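Local coordinates for protein alginate lyase (PDB 3NNB) that probably cleaves the polysaccharide alginate by beta-elimination, as a lyase with a fold rich in helices, at residues Asp262-Pro266 against Leu267-Arg271; Ser309-Ala312 against Ala313-Leu317. All coordinates share one frame; numbering follows the deposited sequence.

Contact 1 is the turn at 262-265 with the short helix 266-269 that follows it, and contact 2 is the short helix 310-317 with its N-cap Ser309. Their centres lie about 11 Å apart on the same side of the chain's centre, about 20 and 21 Å from it. Phe316 joins them: its CE1 is 3.7 Å from Lys264 CG, and its CZ is 3.8 Å from Leu269 CD2. Gly263 CA also packs 3.8 Å from Ala312 CB. Helix 274-293 receives side chains from both. At the far end of contact 1, Arg271 pairs with Asp86 and hydrogen-bonds a citric acid molecule, probably from the crystallisation liquor.

Contact 1: residues Asp262-Pro266 against Leu267-Arg271; sequences DGKQP and LELAR
Gln265 O is gripped by two backbone amides of the following turn. Leu269 N gives the stronger bond, 2.9 Å long with an N-H...O angle of 157° and nearly in line with the carbonyl, while Glu268 N adds a weak one of 3.0 Å. Beside them, the extended amide arm of Gln265 meets the carboxylate arm of Glu268, Gln265 OE1 lying 3.7 Å from Glu268 CG, with the two terminal planes 55° apart. The polar ends part company: Asn281 of helix 274-293 hydrogen-bonds Gln265 OE1, and Glu268 OE2 accepts from the backbone N of Asn221. The aliphatic run of Lys264 crosses Leu269 at about a right angle, with Lys264 CB 3.7 Å from Leu269 CD1 and its CG and CD also against that methyl. Beyond this apolar stretch the chain bends at its last torsion (chi4 74°), bringing Lys264 NZ 2.7 Å from Asp262 OD2 in a salt bridge that arrives from above the carboxylate plane. A serine at Lys264 would probably leave the Asp262 carboxylate without its charged mate and open a gap against Leu269 CD1. The other carboxylate oxygen, Asp262 OD1, accepts from Lys264 N at 3.1 Å, closing an Asx turn around Gly263, whose positive phi suits glycine; Gln265 then stands at the N-cap and Pro266 in the first position of a short helix.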
loop_
_atom_site.group_PDB
_atom_site.type_symbol
_atom_site.label_atom_id
_atom_site.label_comp_id
_atom_site.label_asym_id
_atom_site.label_seq_id
_atom_site.Cartn_x
_atom_site.Cartn_y
_atom_site.Cartn_z
ATOM N N ASP A 262 -23.605 -10.652 -4.396
ATOM C CA ASP A 262 -22.955 -11.570 -5.302
ATOM C C ASP A 262 -21.431 -11.388 -5.389
ATOM O O ASP A 262 -20.796 -12.015 -6.236
ATOM C CB ASP A 262 -23.596 -11.451 -6.685
ATOM C CG ASP A 262 -23.465 -10.046 -7.299
ATOM O OD1 ASP A 262 -22.857 -9.159 -6.689
ATOM O OD2 ASP A 262 -24.002 -9.791 -8.408
ATOM N N GLY A 263 -20.853 -10.589 -4.505
ATOM C CA GLY A 263 -19.425 -10.317 -4.541
ATOM C C GLY A 263 -18.934 -9.182 -5.410
ATOM O O GLY A 263 -17.789 -8.800 -5.319
ATOM N N LYS A 264 -19.789 -8.638 -6.251
ATOM C CA LYS A 264 -19.383 -7.531 -7.093
ATOM C C LYS A 264 -19.036 -6.298 -6.268
ATOM O O LYS A 264 -19.699 -6.013 -5.266
ATOM C CB LYS A 264 -20.479 -7.180 -8.105
ATOM C CG LYS A 264 -20.707 -8.200 -9.240
ATOM C CD LYS A 264 -21.666 -7.706 -10.302
ATOM C CE LYS A 264 -21.945 -8.783 -11.342
ATOM N NZ LYS A 264 -22.820 -9.841 -10.816
ATOM N N GLN A 265 -18.039 -5.543 -6.716
ATOM C CA GLN A 265 -17.729 -4.268 -6.114
ATOM C C GLN A 265 -18.019 -3.202 -7.169
ATOM O O GLN A 265 -17.147 -2.849 -7.985
ATOM C CB GLN A 265 -16.265 -4.178 -5.667
ATOM C CG GLN A 265 -15.807 -5.299 -4.732
ATOM C CD GLN A 265 -14.297 -5.294 -4.560
ATOM O OE1 GLN A 265 -13.723 -4.260 -4.219
ATOM N NE2 GLN A 265 -13.651 -6.388 -4.915
ATOM N N PRO A 266 -19.262 -2.741 -7.208
ATOM C CA PRO A 266 -19.686 -1.957 -8.375
ATOM C C PRO A 266 -18.877 -0.702 -8.645
ATOM O O PRO A 266 -18.753 -0.324 -9.818
ATOM C CB PRO A 266 -21.153 -1.595 -8.061
ATOM C CG PRO A 266 -21.412 -2.009 -6.689
ATOM C CD PRO A 266 -20.362 -2.992 -6.281
ATOM N N LEU A 267 -18.382 -0.032 -7.606
ATOM C CA LEU A 267 -17.634 1.205 -7.837
ATOM C C LEU A 267 -16.256 0.948 -8.445
ATOM O O LEU A 267 -15.695 1.841 -9.092
ATOM C CB LEU A 267 -17.500 2.034 -6.566
ATOM C CG LEU A 267 -18.822 2.491 -5.944
ATOM C CD1 LEU A 267 -18.619 3.170 -4.553
ATOM C CD2 LEU A 267 -19.605 3.410 -6.936
ATOM N N GLU A 268 -15.718 -0.254 -8.223
ATOM C CA GLU A 268 -14.488 -0.683 -8.871
ATOM C C GLU A 268 -14.762 -1.235 -10.281
ATOM O O GLU A 268 -13.985 -1.020 -11.199
ATOM C CB GLU A 268 -13.771 -1.719 -8.028
ATOM C CG GLU A 268 -13.666 -1.356 -6.530
ATOM C CD GLU A 268 -13.102 0.020 -6.283
ATOM O OE1 GLU A 268 -12.273 0.513 -7.113
ATOM O OE2 GLU A 268 -13.529 0.633 -5.266
ATOM N N LEU A 269 -15.870 -1.957 -10.469
ATOM C CA LEU A 269 -16.178 -2.544 -11.785
ATOM C C LEU A 269 -16.531 -1.492 -12.838
ATOM O O LEU A 269 -16.509 -1.798 -14.030
ATOM C CB LEU A 269 -17.327 -3.572 -11.653
ATOM C CG LEU A 269 -16.931 -4.819 -10.827
ATOM C CD1 LEU A 269 -18.164 -5.740 -10.559
ATOM C CD2 LEU A 269 -15.767 -5.581 -11.539
ATOM N N ALA A 270 -16.874 -0.285 -12.395
ATOM C CA ALA A 270 -17.202 0.801 -13.334
ATOM C C ALA A 270 -15.941 1.443 -13.914
ATOM O O ALA A 270 -16.045 2.275 -14.831
ATOM C CB ALA A 270 -18.025 1.863 -12.647
ATOM N N ARG A 271 -14.773 1.114 -13.380
ATOM C CA ARG A 271 -13.529 1.762 -13.825
ATOM C C ARG A 271 -12.979 1.229 -15.136
ATOM O O ARG A 271 -13.301 0.111 -15.556
ATOM C CB ARG A 271 -12.459 1.613 -12.749
ATOM C CG ARG A 271 -12.899 2.142 -11.347
ATOM C CD ARG A 271 -13.254 3.621 -11.337
ATOM N NE ARG A 271 -12.073 4.414 -11.614
ATOM C CZ ARG A 271 -11.178 4.780 -10.706
ATOM N NH1 ARG A 271 -11.302 4.420 -9.415
ATOM N NH2 ARG A 271 -10.120 5.495 -11.079
#

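Contact 2: residues Ser309-Ala312 against Ala313-Leu317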
loop_
_atom_site.group_PDB
_atom_site.type_symbol
_atom_site.label_atom_id
_atom_site.label_comp_id
_atom_site.label_asym_id
_atom_site.label_seq_id
_atom_site.Cartn_x
_atom_site.Cartn_y
_atom_site.Cartn_z
ATOM N N SER A 309 -19.465 -10.301 1.876
ATOM C CA SER A 309 -18.270 -10.707 2.595
ATOM C C SER A 309 -17.057 -10.678 1.682
ATOM O O SER A 309 -17.190 -10.642 0.451
ATOM C CB SER A 309 -18.464 -12.145 3.112
ATOM O OG SER A 309 -18.445 -13.100 2.053
ATOM N N ILE A 310 -15.866 -10.752 2.268
ATOM C CA ILE A 310 -14.648 -10.945 1.475
ATOM C C ILE A 310 -14.692 -12.238 0.661
ATOM O O ILE A 310 -14.277 -12.274 -0.508
ATOM C CB ILE A 310 -13.398 -10.875 2.373
ATOM C CG1 ILE A 310 -13.251 -9.450 2.954
ATOM C CG2 ILE A 310 -12.146 -11.330 1.580
ATOM C CD1 ILE A 310 -12.168 -9.333 4.064
ATOM N N THR A 311 -15.265 -13.306 1.233
ATOM C CA THR A 311 -15.417 -14.540 0.484
ATOM C C THR A 311 -16.276 -14.312 -0.778
ATOM O O THR A 311 -15.933 -14.788 -1.845
ATOM C CB THR A 311 -16.056 -15.653 1.352
ATOM O OG1 THR A 311 -15.165 -15.961 2.445
ATOM C CG2 THR A 311 -16.311 -16.923 0.509
ATOM N N ALA A 312 -17.353 -13.552 -0.662
ATOM C CA ALA A 312 -18.202 -13.301 -1.824
ATOM C C ALA A 312 -17.421 -12.539 -2.882
ATOM O O ALA A 312 -17.465 -12.867 -4.065
ATOM C CB ALA A 312 -19.437 -12.553 -1.440
ATOM N N ALA A 313 -16.631 -11.584 -2.422
ATOM C CA ALA A 313 -15.848 -10.769 -3.347
ATOM C C ALA A 313 -14.810 -11.633 -4.100
ATOM O O ALA A 313 -14.541 -11.420 -5.280
ATOM C CB ALA A 313 -15.195 -9.570 -2.599
ATOM N N LEU A 314 -14.173 -12.573 -3.394
ATOM C CA LEU A 314 -13.248 -13.515 -3.995
ATOM C C LEU A 314 -13.921 -14.448 -4.977
ATOM O O LEU A 314 -13.374 -14.713 -6.065
ATOM C CB LEU A 314 -12.563 -14.347 -2.892
ATOM C CG LEU A 314 -11.550 -13.594 -2.026
ATOM C CD1 LEU A 314 -11.269 -14.422 -0.752
ATOM C CD2 LEU A 314 -10.206 -13.323 -2.753
ATOM N N LYS A 315 -15.095 -14.962 -4.611
ATOM C CA LYS A 315 -15.824 -15.878 -5.470
ATOM C C LYS A 315 -16.288 -15.217 -6.783
ATOM O O LYS A 315 -16.393 -15.894 -7.809
ATOM C CB LYS A 315 -17.018 -16.486 -4.715
ATOM C CG LYS A 315 -16.705 -17.589 -3.706
ATOM C CD LYS A 315 -18.003 -18.045 -3.056
ATOM C CE LYS A 315 -17.823 -19.058 -1.932
ATOM N NZ LYS A 315 -19.078 -19.159 -1.092
ATOM N N PHE A 316 -16.551 -13.906 -6.770
ATOM C CA PHE A 316 -16.840 -13.161 -8.024
ATOM C C PHE A 316 -15.590 -13.213 -8.926
ATOM O O PHE A 316 -15.679 -13.366 -10.153
ATOM C CB PHE A 316 -17.229 -11.694 -7.724
ATOM C CG PHE A 316 -17.103 -10.806 -8.932
ATOM C CD1 PHE A 316 -18.079 -10.802 -9.901
ATOM C CD2 PHE A 316 -15.936 -10.052 -9.120
ATOM C CE1 PHE A 316 -17.950 -10.012 -11.000
ATOM C CE2 PHE A 316 -15.789 -9.256 -10.245
ATOM C CZ PHE A 316 -16.781 -9.256 -11.204
ATOM N N LEU A 317 -14.417 -13.013 -8.322
ATOM C CA LEU A 317 -13.187 -12.891 -9.100
ATOM C C LEU A 317 -12.684 -14.187 -9.699
ATOM O O LEU A 317 -12.179 -14.214 -10.821
ATOM C CB LEU A 317 -12.078 -12.285 -8.236
ATOM C CG LEU A 317 -10.673 -12.175 -8.856
ATOM C CD1 LEU A 317 -10.673 -11.190 -10.065
ATOM C CD2 LEU A 317 -9.679 -11.721 -7.778
#
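The phenyl ring of Phe316 starts from a CB that lies 3.8 Å from Ala312 O, and with CG anti to the backbone N (chi1 162°) it leans away from the preceding turn. The Lys264 side chain comes to one face's side, its CG lying just beyond the CD1-CE1 rim of the ring, and the methyls of Leu269 gather beside CZ. On another side of the helix, Ile310 and Leu314 lie alongside each other and point the same way, the branch methyl Ile310 CG2 being 4.0 Å from Leu314 CD1. Leu314 CG also rests 3.4 Å from Ile310 O, a carbonyl already engaged by Leu314 N at 2.9 Å. Tyr300 touches both of these side chains, Cys289 of helix 274-293 meets Ile310, and Leu314 reaches Leu282 of that helix as well as Ile346 and Ala350 of helix 336-351. The backbone is a short alpha-helix with Ser309 as N-cap: its OG accepts from Ala312 N at 3.0 Å, satisfying an amide of the first turn, while Ser309 O begins the i to i+4 ladder by accepting from Ala313 N. Lys315 N meets Thr311 O at 2.9 Å with an N-H...O angle of 160°, and Phe316 N follows onto Ala312 O somewhat more bent. Past the Thr311 carbonyl oxygen the extended Lys315 chain, in one of its two conformers, runs alongside Thr311, with Lys315 CG 3.5 Å from Thr311 O; the approach of Lys315 CE to Thr311 CG2 is doubtful with it.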